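PDB 5UPR: triosephosphate isomerase from Toxoplasma gondii, which probably interconverts D-glyceraldehyde 3-phosphate and dihydroxyacetone phosphate in glycolysis and gluconeogenesis, working as a homodimer of TIM barrels. Local coordinates for residues A[97-102]-A[135-140]; A[175-180]-A[219-224]; A[45-50]-A[68-73]; A[201-206]-A[213-218]; A[131-136]-A[171-176]. All coordinates share one frame; numbering follows the deposited sequence. Where two conformers were deposited one is given.

Overall arrangement
Following the chain from the N terminus, contact 3 closes first, joining strands 42-47 and 65-69 around helix 53-59 and bringing their loops to the dimer interface. Contact 1 pairs strand 97-100 with strand 133-138; strand 65-69 binds the other edge of 97-100. Contact 5 starts on strand 133-138, where contact 1 ends, shares Ile135 and Leu136 with it, and adds strand 174-178. Contact 2 takes over at Val175 and Ile176 and brings in strand 220-222. Contact 4 nests inside the loop closed by contact 2, folding helix 192-209 against helix 212-217 outside the barrel, about 25 Å from contact 3, centre to centre. Contacts 1, 2, 3 and 5 all join neighbouring barrel strands.

Contact 1 of 5, residues A[97-102]-A[135-140]; sequences WVVLGH and ILCIGE
Val98 and Leu100 zip onto Ile135 and Cys137 as part of the parallel ladder of the TIM barrel, strand 97-100 beside strand 133-138. Ile135 N donates to Val98 O, Leu100 N to Ile135 O and Cys137 N to Leu100 O, all at 2.8 to 2.9 Å and the last two nearly straight. Packing is tightest around Ile135, which shares the barrel interior with Val99. Its CG1, anti to the carbonyl carbon (chi1 -59°), swings to the Trp97 indole and lies 3.8 Å from CE3, the two side chains crossing at about a right angle. The indole is itself fixed, NE1 by Gln66 and the ring edge-to-face with Phe11. Beyond CG1, the CD1 of Ile135 extends to CG2 of Val99. Cys137 is packed as closely, CB 3.4 Å from Gly101 O and SG 3.9 Å from Val99 CG1. Leu100 and Leu136 face outward, against helix 117-129. The contact thins at His102, whose CD2 meets Cys137 SG only at 4.2 Å and obliquely. His102 N-caps helix 103-107 through ND1 and Glu104 N, and packs on Thr82 of the second subunit. Gly101 O and Cys137 O, two acceptors 3.4 Å apart, are tied by NE and NH2 of Arg106.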
# COMPACT_ATOMS: atom_id res chain seq x y z
N TRP A 97 4.95 -0.83 14.33
CA TRP A 97 3.77 -1.66 14.25
C TRP A 97 3.22 -1.75 12.84
O TRP A 97 3.34 -0.80 12.06
CB TRP A 97 2.62 -1.14 15.15
CG TRP A 97 2.87 -1.34 16.59
CD1 TRP A 97 3.52 -0.50 17.40
CD2 TRP A 97 2.44 -2.43 17.41
NE1 TRP A 97 3.56 -0.98 18.66
CE2 TRP A 97 2.95 -2.19 18.71
CE3 TRP A 97 1.73 -3.61 17.18
CZ2 TRP A 97 2.76 -3.05 19.77
CZ3 TRP A 97 1.54 -4.51 18.24
CH2 TRP A 97 2.04 -4.21 19.51
N VAL A 98 2.56 -2.86 12.56
CA VAL A 98 1.74 -3.01 11.37
C VAL A 98 0.38 -3.68 11.71
O VAL A 98 0.34 -4.55 12.58
CB VAL A 98 2.42 -3.85 10.28
CG1 VAL A 98 3.58 -3.04 9.75
CG2 VAL A 98 2.86 -5.24 10.74
N VAL A 99 -0.65 -3.29 10.96
CA VAL A 99 -1.95 -3.96 10.97
C VAL A 99 -1.98 -4.95 9.84
O VAL A 99 -1.68 -4.59 8.68
CB VAL A 99 -3.08 -2.94 10.78
CG1 VAL A 99 -4.45 -3.63 10.79
CG2 VAL A 99 -3.00 -1.79 11.87
N LEU A 100 -2.32 -6.22 10.14
CA LEU A 100 -2.37 -7.27 9.10
C LEU A 100 -3.65 -8.05 9.16
O LEU A 100 -4.19 -8.31 10.27
CB LEU A 100 -1.18 -8.20 9.28
CG LEU A 100 0.17 -7.61 8.83
CD1 LEU A 100 1.32 -8.60 9.03
CD2 LEU A 100 0.10 -7.23 7.36
N GLY A 101 -4.14 -8.45 8.01
CA GLY A 101 -5.38 -9.18 7.91
C GLY A 101 -6.70 -8.53 8.25
O GLY A 101 -7.67 -9.22 8.53
N HIS A 102 -6.76 -7.20 8.15
CA HIS A 102 -8.01 -6.51 8.30
C HIS A 102 -9.06 -7.11 7.37
O HIS A 102 -8.73 -7.41 6.19
CB HIS A 102 -7.86 -5.01 8.05
CG HIS A 102 -9.00 -4.21 8.61
ND1 HIS A 102 -10.17 -4.04 7.95
CD2 HIS A 102 -9.15 -3.62 9.82
CE1 HIS A 102 -10.99 -3.34 8.72
NE2 HIS A 102 -10.39 -3.07 9.86
N ILE A 135 -0.56 -6.10 14.75
CA ILE A 135 -1.96 -6.20 15.13
C ILE A 135 -2.61 -7.15 14.11
O ILE A 135 -2.86 -6.75 12.95
CB ILE A 135 -2.62 -4.83 15.14
CG1 ILE A 135 -1.93 -3.89 16.12
CG2 ILE A 135 -4.09 -4.95 15.50
CD1 ILE A 135 -2.34 -2.41 15.93
N LEU A 136 -2.82 -8.40 14.52
CA LEU A 136 -3.40 -9.41 13.66
C LEU A 136 -4.93 -9.44 13.77
O LEU A 136 -5.44 -9.78 14.85
CB LEU A 136 -2.84 -10.80 14.02
CG LEU A 136 -3.54 -12.04 13.45
CD1 LEU A 136 -3.45 -12.00 11.91
CD2 LEU A 136 -2.89 -13.30 13.97
N CYS A 137 -5.63 -9.13 12.68
CA CYS A 137 -7.09 -9.06 12.65
C CYS A 137 -7.72 -10.40 12.26
O CYS A 137 -7.30 -11.04 11.32
CB CYS A 137 -7.56 -7.93 11.70
SG CYS A 137 -6.92 -6.29 12.09
N ILE A 138 -8.73 -10.80 12.99
CA ILE A 138 -9.54 -12.03 12.68
C ILE A 138 -11.00 -11.69 12.96
O ILE A 138 -11.29 -10.71 13.63
CB ILE A 138 -9.13 -13.25 13.58
CG1 ILE A 138 -9.30 -12.99 15.06
CG2 ILE A 138 -7.70 -13.66 13.35
CD1 ILE A 138 -8.98 -14.12 15.98
N GLY A 139 -11.92 -12.51 12.48
CA GLY A 139 -13.33 -12.25 12.72
C GLY A 139 -14.23 -13.02 11.78
O GLY A 139 -13.83 -13.29 10.68
N GLU A 140 -15.43 -13.36 12.25
CA GLU A 140 -16.38 -14.13 11.50
C GLU A 140 -17.47 -13.24 10.86
O GLU A 140 -17.70 -12.11 11.29
CB GLU A 140 -17.04 -15.19 12.42
CG GLU A 140 -18.27 -14.77 13.25
CD GLU A 140 -17.95 -13.78 14.38
OE1 GLU A 140 -16.78 -13.40 14.59
OE2 GLU A 140 -18.93 -13.38 15.06

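Contact 2 of 5, residues A[175-180]-A[219-224]; sequences VIAYEP and RVIYGG
Ile221 and Ala177 meet on the inward face, where CG1 of Ile221 lies 3.8 Å from CB of Ala177 and CD1 reaches CG1 of Val175 at 3.8 Å. CG1 of Ile221 takes the crowded position between backbone N and carbonyl carbon (chi1 64°), which lays it against strand 174-178, near Ile176 O and Ala177 CA. On the outward face the rings of Tyr178 and Tyr222 slant past each other, and CD of Pro180 closes on CE1 of Tyr222 at 3.6 Å. Both sets hang on a parallel ladder of the TIM barrel, strands 174-178 and 220-222: Ile176 N to Arg219 O, Ile221 N to Ile176 O (2.7 Å), Tyr178 N to Ile221 O, and Gly223 N to Tyr178 O, this last donor tilted 34° from the carbonyl plane. Glu179 OE1 comes within 3.6 Å of Gly223 CA, close against the bare glycine backbone. Further out, Tyr222 OH donates to Gly224 O (2.7 Å) and also bonds Ala190 N, while Tyr178 OH is held by Glu140 and Arg145. Arg219, its chain bent twice, brings NH2 near Val175 CG2 and forms a salt bridge to Asp43. A sulfate ion, probably from the crystallisation liquor, approaches Gly224 to about 4 Å, consistent with the family's phosphate pocket.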
# COMPACT_ATOMS: atom_id res chain seq x y z
N VAL A 175 -0.48 -8.78 18.84
CA VAL A 175 -1.74 -8.39 19.48
C VAL A 175 -2.83 -8.88 18.55
O VAL A 175 -2.74 -8.68 17.35
CB VAL A 175 -1.81 -6.88 19.64
CG1 VAL A 175 -3.24 -6.41 19.96
CG2 VAL A 175 -0.83 -6.41 20.73
N ILE A 176 -3.83 -9.57 19.05
CA ILE A 176 -4.91 -10.09 18.21
C ILE A 176 -6.10 -9.11 18.30
O ILE A 176 -6.52 -8.73 19.41
CB ILE A 176 -5.36 -11.48 18.71
CG1 ILE A 176 -4.22 -12.47 18.49
CG2 ILE A 176 -6.65 -11.96 17.93
CD1 ILE A 176 -4.51 -13.89 18.90
N ALA A 177 -6.60 -8.67 17.15
CA ALA A 177 -7.78 -7.82 17.10
C ALA A 177 -8.96 -8.66 16.61
O ALA A 177 -8.94 -9.15 15.49
CB ALA A 177 -7.59 -6.63 16.19
N TYR A 178 -9.93 -8.84 17.49
CA TYR A 178 -11.12 -9.60 17.15
C TYR A 178 -12.12 -8.57 16.68
O TYR A 178 -12.60 -7.77 17.51
CB TYR A 178 -11.67 -10.40 18.34
CG TYR A 178 -13.04 -10.94 18.05
CD1 TYR A 178 -13.26 -11.75 16.96
CD2 TYR A 178 -14.14 -10.60 18.84
CE1 TYR A 178 -14.54 -12.17 16.62
CE2 TYR A 178 -15.42 -11.02 18.51
CZ TYR A 178 -15.62 -11.82 17.40
OH TYR A 178 -16.86 -12.26 17.02
N GLU A 179 -12.42 -8.58 15.37
CA GLU A 179 -13.42 -7.68 14.81
C GLU A 179 -14.45 -8.49 14.04
O GLU A 179 -14.17 -8.86 12.93
CB GLU A 179 -12.86 -6.59 13.87
CG GLU A 179 -11.70 -5.81 14.42
CD GLU A 179 -11.41 -4.54 13.54
OE1 GLU A 179 -11.77 -3.44 13.97
OE2 GLU A 179 -10.82 -4.60 12.39
N PRO A 180 -15.60 -8.80 14.65
CA PRO A 180 -16.58 -9.47 13.86
C PRO A 180 -16.95 -8.64 12.63
O PRO A 180 -17.16 -7.41 12.71
CB PRO A 180 -17.81 -9.66 14.80
CG PRO A 180 -17.54 -8.85 16.05
CD PRO A 180 -16.11 -8.35 15.98
N ARG A 219 -2.20 -9.64 24.21
CA ARG A 219 -3.40 -8.79 24.23
C ARG A 219 -4.41 -9.22 23.12
O ARG A 219 -4.03 -9.44 21.96
CB ARG A 219 -3.06 -7.32 24.05
CG ARG A 219 -2.62 -6.62 25.28
CD ARG A 219 -1.15 -6.91 25.71
NE ARG A 219 -0.17 -6.51 24.71
CZ ARG A 219 0.31 -5.26 24.55
NH1 ARG A 219 -0.11 -4.25 25.30
NH2 ARG A 219 1.20 -5.01 23.62
N VAL A 220 -5.66 -9.37 23.50
CA VAL A 220 -6.78 -9.60 22.56
C VAL A 220 -7.70 -8.39 22.66
O VAL A 220 -8.37 -8.18 23.72
CB VAL A 220 -7.54 -10.88 22.82
CG1 VAL A 220 -8.52 -11.16 21.69
CG2 VAL A 220 -6.59 -12.04 22.94
N ILE A 221 -7.73 -7.58 21.59
CA ILE A 221 -8.50 -6.33 21.57
C ILE A 221 -9.76 -6.45 20.68
O ILE A 221 -9.79 -7.24 19.72
CB ILE A 221 -7.65 -5.13 21.16
CG1 ILE A 221 -7.15 -5.27 19.71
CG2 ILE A 221 -6.48 -4.98 22.11
CD1 ILE A 221 -6.24 -4.14 19.26
N TYR A 222 -10.81 -5.71 21.03
CA TYR A 222 -12.09 -5.80 20.34
C TYR A 222 -12.21 -4.60 19.36
O TYR A 222 -11.89 -3.44 19.71
CB TYR A 222 -13.33 -5.82 21.36
CG TYR A 222 -14.61 -5.66 20.59
CD1 TYR A 222 -15.22 -6.78 19.98
CD2 TYR A 222 -15.17 -4.41 20.36
CE1 TYR A 222 -16.36 -6.60 19.16
CE2 TYR A 222 -16.28 -4.23 19.55
CZ TYR A 222 -16.87 -5.31 18.95
OH TYR A 222 -17.96 -5.11 18.14
N GLY A 223 -12.72 -4.87 18.15
CA GLY A 223 -13.09 -3.77 17.25
C GLY A 223 -14.39 -4.06 16.55
O GLY A 223 -14.81 -5.24 16.49
N GLY A 224 -15.02 -3.02 16.02
CA GLY A 224 -16.30 -3.13 15.35
C GLY A 224 -17.31 -2.22 16.06
O GLY A 224 -17.94 -2.60 17.04

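Contact 3 of 5, residues A[45-50]-A[68-73]; sequences VVAPPS and AAQDSS
Val46 and Ala47 meet Ala68 and Gln70 where a beta-alpha-beta unit of the TIM barrel, strand 42-47, helix 53-59 and strand 65-69, runs out into its loops. Among backbone bonds, Ala68 N donates to Val46 O at 2.8 Å, bent to 142° at the hydrogen. The next rung of the ladder is missing: its donor position is Pro48, which has no N-H, and it sets CD 3.5 Å from Ala68 O. That carbonyl is buried with no hydrogen-bond partner in the model; a weaker CA-H...O contact from Ala47 CA at 3.3 Å faces it instead. Apolar packing is small and close: CG1 of Val45, anti to the backbone N (chi1 174°), touches CB of Ala68 at 3.7 Å, and CB of Ala47 meets the same methyl from a direction about square to that, 3.9 Å from Ala68 CB.

The side-chain bonds centre on Gln70, an extended chain that reaches back beside Pro49. Its NE2 gives a hydrogen to Ala47 O at 2.9 Å from above the carbonyl plane, 40° out of it, and also bonds Lys17 O. Its OE1 accepts from Gly83 N of the second subunit, which places this amide at the dimer interface; there Ser50 OG also bonds Ser50 OG of the second subunit, and Pro49 packs on Met89 of that subunit. One ordered water completes the contact, donating to Pro48 O at 2.8 Å and accepting from Gln70 N at 2.8 Å.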
# COMPACT_ATOMS: atom_id res chain seq x y z
N VAL A 45 -1.61 2.94 19.76
CA VAL A 45 -1.00 2.88 18.42
C VAL A 45 -1.95 3.53 17.41
O VAL A 45 -3.15 3.24 17.44
CB VAL A 45 -0.69 1.42 18.04
CG1 VAL A 45 -0.18 1.29 16.61
CG2 VAL A 45 0.31 0.80 19.02
N VAL A 46 -1.43 4.39 16.53
CA VAL A 46 -2.23 4.98 15.45
C VAL A 46 -1.68 4.56 14.08
O VAL A 46 -0.45 4.50 13.90
CB VAL A 46 -2.38 6.49 15.58
CG1 VAL A 46 -3.06 6.83 16.91
CG2 VAL A 46 -1.07 7.19 15.55
N ALA A 47 -2.59 4.21 13.17
CA ALA A 47 -2.26 3.77 11.87
C ALA A 47 -2.80 4.75 10.77
O ALA A 47 -3.90 4.56 10.22
CB ALA A 47 -2.80 2.37 11.64
N PRO A 48 -2.01 5.78 10.44
CA PRO A 48 -2.32 6.68 9.33
C PRO A 48 -2.12 6.01 7.99
O PRO A 48 -1.40 4.98 7.92
CB PRO A 48 -1.24 7.78 9.47
CG PRO A 48 -0.57 7.59 10.74
CD PRO A 48 -0.70 6.13 11.03
N PRO A 49 -2.69 6.56 6.92
CA PRO A 49 -2.33 6.09 5.57
C PRO A 49 -0.81 6.31 5.39
O PRO A 49 -0.24 7.27 5.99
CB PRO A 49 -3.16 7.00 4.60
CG PRO A 49 -4.20 7.63 5.47
CD PRO A 49 -3.60 7.71 6.86
N SER A 50 -0.19 5.46 4.59
CA SER A 50 1.26 5.42 4.52
C SER A 50 1.89 6.76 4.12
O SER A 50 3.00 7.08 4.53
CB SER A 50 1.75 4.29 3.64
OG SER A 50 1.33 4.44 2.30
N ALA A 68 1.85 3.01 13.27
CA ALA A 68 1.70 1.77 12.51
C ALA A 68 1.43 2.01 11.03
O ALA A 68 0.77 2.99 10.69
CB ALA A 68 0.56 0.95 13.05
N ALA A 69 1.84 1.07 10.18
CA ALA A 69 1.29 1.03 8.84
C ALA A 69 0.03 0.17 8.85
O ALA A 69 -0.10 -0.73 9.69
CB ALA A 69 2.34 0.46 7.85
N GLN A 70 -0.86 0.39 7.87
CA GLN A 70 -2.13 -0.35 7.73
C GLN A 70 -2.02 -1.70 6.99
O GLN A 70 -3.07 -2.39 6.86
CB GLN A 70 -3.15 0.55 7.00
CG GLN A 70 -3.61 1.76 7.81
CD GLN A 70 -4.59 2.67 7.03
OE1 GLN A 70 -5.22 2.23 6.02
NE2 GLN A 70 -4.75 3.93 7.51
N ASP A 71 -0.81 -2.04 6.50
CA ASP A 71 -0.57 -3.29 5.75
C ASP A 71 0.93 -3.39 5.64
O ASP A 71 1.65 -2.41 5.91
CB ASP A 71 -1.18 -3.22 4.36
CG ASP A 71 -1.12 -4.53 3.55
OD1 ASP A 71 -1.06 -5.65 4.10
OD2 ASP A 71 -1.09 -4.40 2.30
N SER A 72 1.39 -4.59 5.29
CA SER A 72 2.81 -4.87 5.10
C SER A 72 2.94 -6.01 4.08
O SER A 72 2.10 -6.90 4.10
CB SER A 72 3.30 -5.32 6.48
OG SER A 72 4.63 -5.38 6.46
N SER A 73 3.91 -5.96 3.16
CA SER A 73 3.95 -6.88 2.04
C SER A 73 4.27 -8.36 2.46
O SER A 73 4.95 -8.63 3.48
CB SER A 73 4.98 -6.39 1.04
OG SER A 73 4.92 -7.15 -0.15
O HOH W 1 -0.54 2.81 6.44

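Contact 4 of 5, residues A[201-206]-A[213-218]; sequences DIRNWL and KVAEAT
Arg203 and Leu206 turn their side chains onto the last turn of helix 212-217, in a pair of successive helices on the outer layer of the TIM barrel that run roughly antiparallel, 149° between directions. Arg203 leaves its helix with CG anti to the backbone N (chi1 -160°), and a turn about the CG-CD bond follows; CG and CD pass Ala215 O, and the guanidinium then meets the neighbouring helix end edge-on. NH1 alone holds two carbonyls, both near the guanidinium plane: Thr218 O at 2.8 Å and Ala215 O at 2.9 Å. The carbonyl dipoles of a helix C terminus would be expected to suit a positive group here, while NE and NH2 form salt bridges to Asp239 and Asp241.

Leu206 lies alongside on the apolar side. Its CB sits 3.8 Å from Ala215 CA, and its two methyls part: CD1 presses on Thr218 CB at 3.8 Å, the side chains crossing at a slant, and CD2 reaches CG1 of Val214, crossing it at about a right angle. The Ala215 methyl abuts the opposite backbone, 3.5 Å from Arg203 O. Trp171 and strand residue Ile176 continue the packing around Leu206 toward the barrel wall. At the helix end, Val214 O takes Thr218 N and Thr218 OG1 from opposite faces of its plane, the hydroxyl at 2.6 Å.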
# COMPACT_ATOMS: atom_id res chain seq x y z
N ASP A 201 -12.49 -17.68 24.09
CA ASP A 201 -12.26 -18.71 23.11
C ASP A 201 -10.94 -18.51 22.35
O ASP A 201 -10.25 -19.45 22.09
CB ASP A 201 -13.38 -18.75 22.06
CG ASP A 201 -14.71 -19.30 22.57
OD1 ASP A 201 -14.73 -19.99 23.62
OD2 ASP A 201 -15.69 -19.10 21.81
N ILE A 202 -10.64 -17.28 21.98
CA ILE A 202 -9.42 -16.95 21.31
C ILE A 202 -8.23 -17.24 22.23
O ILE A 202 -7.23 -17.84 21.79
CB ILE A 202 -9.41 -15.48 20.82
CG1 ILE A 202 -10.40 -15.30 19.68
CG2 ILE A 202 -7.96 -15.04 20.45
CD1 ILE A 202 -10.75 -13.87 19.49
N ARG A 203 -8.35 -16.87 23.49
CA ARG A 203 -7.26 -17.14 24.48
C ARG A 203 -7.10 -18.64 24.74
O ARG A 203 -5.99 -19.10 24.86
CB ARG A 203 -7.46 -16.33 25.75
CG ARG A 203 -6.20 -16.16 26.60
CD ARG A 203 -6.39 -15.29 27.84
NE ARG A 203 -6.93 -13.95 27.49
CZ ARG A 203 -6.24 -12.96 26.92
NH1 ARG A 203 -4.97 -13.07 26.64
NH2 ARG A 203 -6.87 -11.83 26.62
N ASN A 204 -8.18 -19.40 24.74
CA ASN A 204 -8.12 -20.86 24.90
C ASN A 204 -7.46 -21.45 23.66
O ASN A 204 -6.73 -22.42 23.79
CB ASN A 204 -9.48 -21.55 25.12
CG ASN A 204 -10.16 -21.20 26.43
OD1 ASN A 204 -9.52 -20.74 27.39
ND2 ASN A 204 -11.49 -21.37 26.47
N TRP A 205 -7.69 -20.87 22.48
CA TRP A 205 -7.01 -21.33 21.29
C TRP A 205 -5.50 -21.14 21.44
O TRP A 205 -4.74 -22.07 21.13
CB TRP A 205 -7.53 -20.64 19.98
CG TRP A 205 -6.84 -21.19 18.75
CD1 TRP A 205 -7.23 -22.27 17.98
CD2 TRP A 205 -5.58 -20.76 18.21
NE1 TRP A 205 -6.29 -22.51 17.01
CE2 TRP A 205 -5.29 -21.58 17.10
CE3 TRP A 205 -4.69 -19.72 18.55
CZ2 TRP A 205 -4.09 -21.46 16.40
CZ3 TRP A 205 -3.49 -19.59 17.79
CH2 TRP A 205 -3.25 -20.42 16.73
N LEU A 206 -5.05 -19.93 21.89
CA LEU A 206 -3.62 -19.67 22.07
C LEU A 206 -3.01 -20.72 23.01
O LEU A 206 -1.92 -21.21 22.76
CB LEU A 206 -3.35 -18.28 22.58
CG LEU A 206 -3.69 -17.13 21.65
CD1 LEU A 206 -3.72 -15.80 22.42
CD2 LEU A 206 -2.68 -17.09 20.54
N LYS A 213 1.75 -19.78 28.17
CA LYS A 213 2.44 -18.50 28.36
C LYS A 213 2.01 -17.46 27.30
O LYS A 213 1.77 -16.30 27.64
CB LYS A 213 3.94 -18.71 28.23
CG LYS A 213 4.82 -17.46 28.25
CD LYS A 213 6.27 -17.92 28.02
CE LYS A 213 7.12 -17.04 27.13
NZ LYS A 213 7.82 -16.00 27.89
N VAL A 214 1.93 -17.88 26.04
CA VAL A 214 1.51 -17.01 24.97
C VAL A 214 0.06 -16.59 25.23
O VAL A 214 -0.29 -15.41 25.02
CB VAL A 214 1.70 -17.64 23.60
CG1 VAL A 214 0.98 -16.84 22.51
CG2 VAL A 214 3.21 -17.70 23.28
N ALA A 215 -0.77 -17.53 25.70
CA ALA A 215 -2.16 -17.21 26.00
C ALA A 215 -2.30 -16.11 27.04
O ALA A 215 -3.10 -15.22 26.88
CB ALA A 215 -2.92 -18.45 26.42
N GLU A 216 -1.51 -16.18 28.10
CA GLU A 216 -1.58 -15.20 29.18
C GLU A 216 -1.03 -13.84 28.81
O GLU A 216 -1.50 -12.83 29.33
CB GLU A 216 -0.90 -15.71 30.45
CG GLU A 216 -1.65 -16.85 31.12
CD GLU A 216 -3.14 -16.58 31.37
OE1 GLU A 216 -3.50 -16.03 32.44
OE2 GLU A 216 -3.97 -16.95 30.51
N ALA A 217 -0.02 -13.79 27.93
CA ALA A 217 0.63 -12.54 27.61
C ALA A 217 -0.00 -11.79 26.42
O ALA A 217 0.13 -10.56 26.33
CB ALA A 217 2.09 -12.77 27.34
N THR A 218 -0.71 -12.48 25.52
CA THR A 218 -1.11 -11.85 24.28
C THR A 218 -2.32 -10.93 24.53
O THR A 218 -3.36 -11.39 25.03
CB THR A 218 -1.42 -12.91 23.20
OG1 THR A 218 -0.30 -13.78 23.00
CG2 THR A 218 -1.83 -12.26 21.90

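Contact 5 of 5, residues A[131-136]-A[171-176]; sequences GLSVIL and WKSIVI
Ile174 stands beside Val134 on the outward face of the TIM barrel, where strand 174-178 joins strand 133-138 in parallel register. From its backbone the side chain can be followed outward. The CA of Ile174 makes a CA-H...O contact with Val134 O, 3.5 Å away, and CB stands one bond further out. There the chain forks: CG2 turns along the strand to CB of Leu136, 4.4 Å away, and CG1 leans across to CB of Val134, also at 4.4 Å. CG1 is anti to the carbonyl carbon (chi1 -72°), which carries the tip, CD1, back over one face of the Trp171 indole, 3.7 Å above its plane and offset toward the rim. Trp171 in turn packs on Trp205 and Leu206 of helix 192-209, and its NE1 bonds Val165 O; Val134 rests on Ala127 and Leu128 of helix 117-129. Through Trp171, Ile174 is thus linked to helix 192-209.

The ladder beneath is made of Val134 N to Ser173 O, Val175 N to Val134 O and Leu136 N to Val175 O, all at 2.8 to 2.9 Å. Just before this pairing, Gly131 ends helix 117-129 in a Schellman motif, its positive phi turning the chain toward strand 133-138. At the N-terminal end of the ladder the two serines touch, Ser133 OG lying 3.6 Å from Ser173 CB.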
# COMPACT_ATOMS: atom_id res chain seq x y z
N GLY A 131 11.45 -7.90 12.88
CA GLY A 131 11.37 -7.15 14.15
C GLY A 131 10.15 -6.23 14.35
O GLY A 131 10.14 -5.50 15.31
N LEU A 132 9.11 -6.34 13.51
CA LEU A 132 7.91 -5.56 13.75
C LEU A 132 7.01 -6.22 14.76
O LEU A 132 7.09 -7.44 14.97
CB LEU A 132 7.08 -5.35 12.45
CG LEU A 132 7.81 -4.52 11.35
CD1 LEU A 132 7.01 -4.58 10.08
CD2 LEU A 132 7.99 -3.06 11.83
N SER A 133 6.19 -5.40 15.44
CA SER A 133 4.99 -5.89 16.13
C SER A 133 3.75 -5.79 15.22
O SER A 133 3.67 -4.94 14.38
CB SER A 133 4.77 -5.10 17.42
OG SER A 133 5.82 -5.38 18.31
N VAL A 134 2.82 -6.70 15.41
CA VAL A 134 1.70 -6.93 14.49
C VAL A 134 0.37 -6.90 15.24
O VAL A 134 0.22 -7.60 16.24
CB VAL A 134 1.86 -8.33 13.86
CG1 VAL A 134 0.62 -8.68 13.02
CG2 VAL A 134 3.15 -8.38 13.02
N ILE A 135 -0.56 -6.10 14.75
CA ILE A 135 -1.96 -6.20 15.13
C ILE A 135 -2.61 -7.15 14.11
O ILE A 135 -2.86 -6.75 12.95
CB ILE A 135 -2.62 -4.83 15.14
CG1 ILE A 135 -1.93 -3.89 16.12
CG2 ILE A 135 -4.09 -4.95 15.50
CD1 ILE A 135 -2.34 -2.41 15.93
N LEU A 136 -2.82 -8.40 14.52
CA LEU A 136 -3.40 -9.41 13.66
C LEU A 136 -4.93 -9.44 13.77
O LEU A 136 -5.44 -9.78 14.85
CB LEU A 136 -2.84 -10.80 14.02
CG LEU A 136 -3.54 -12.04 13.45
CD1 LEU A 136 -3.45 -12.00 11.91
CD2 LEU A 136 -2.89 -13.30 13.97
N TRP A 171 5.47 -15.01 18.85
CA TRP A 171 4.17 -14.53 19.21
C TRP A 171 4.19 -13.44 20.30
O TRP A 171 3.14 -12.78 20.52
CB TRP A 171 3.25 -15.69 19.65
CG TRP A 171 2.79 -16.50 18.49
CD1 TRP A 171 3.55 -17.33 17.76
CD2 TRP A 171 1.48 -16.54 17.94
NE1 TRP A 171 2.79 -17.89 16.77
CE2 TRP A 171 1.52 -17.43 16.86
CE3 TRP A 171 0.29 -15.90 18.24
CZ2 TRP A 171 0.41 -17.71 16.07
CZ3 TRP A 171 -0.85 -16.20 17.50
CH2 TRP A 171 -0.77 -17.06 16.39
N LYS A 172 5.35 -13.21 20.96
CA LYS A 172 5.50 -12.08 21.87
C LYS A 172 5.11 -10.73 21.31
O LYS A 172 4.60 -9.86 22.04
CB LYS A 172 6.90 -12.00 22.45
CG LYS A 172 8.01 -11.58 21.48
CD LYS A 172 9.37 -12.04 22.09
CE LYS A 172 10.64 -11.29 21.72
NZ LYS A 172 10.65 -11.19 20.27
N SER A 173 5.30 -10.53 20.01
CA SER A 173 5.06 -9.23 19.38
C SER A 173 3.77 -9.21 18.56
O SER A 173 3.63 -8.37 17.65
CB SER A 173 6.25 -8.96 18.47
OG SER A 173 7.44 -8.89 19.21
N ILE A 174 2.83 -10.11 18.87
CA ILE A 174 1.47 -10.12 18.30
C ILE A 174 0.43 -9.64 19.32
O ILE A 174 0.51 -9.98 20.48
CB ILE A 174 1.09 -11.52 17.82
CG1 ILE A 174 1.89 -11.85 16.53
CG2 ILE A 174 -0.38 -11.69 17.56
CD1 ILE A 174 1.71 -13.25 16.06
N VAL A 175 -0.48 -8.78 18.84
CA VAL A 175 -1.74 -8.39 19.48
C VAL A 175 -2.83 -8.88 18.55
O VAL A 175 -2.74 -8.68 17.35
CB VAL A 175 -1.81 -6.88 19.64
CG1 VAL A 175 -3.24 -6.41 19.96
CG2 VAL A 175 -0.83 -6.41 20.73
N ILE A 176 -3.83 -9.57 19.05
CA ILE A 176 -4.91 -10.09 18.21
C ILE A 176 -6.10 -9.11 18.30
O ILE A 176 -6.52 -8.73 19.41
CB ILE A 176 -5.36 -11.48 18.71
CG1 ILE A 176 -4.22 -12.47 18.49
CG2 ILE A 176 -6.65 -11.96 17.93
CD1 ILE A 176 -4.51 -13.89 18.90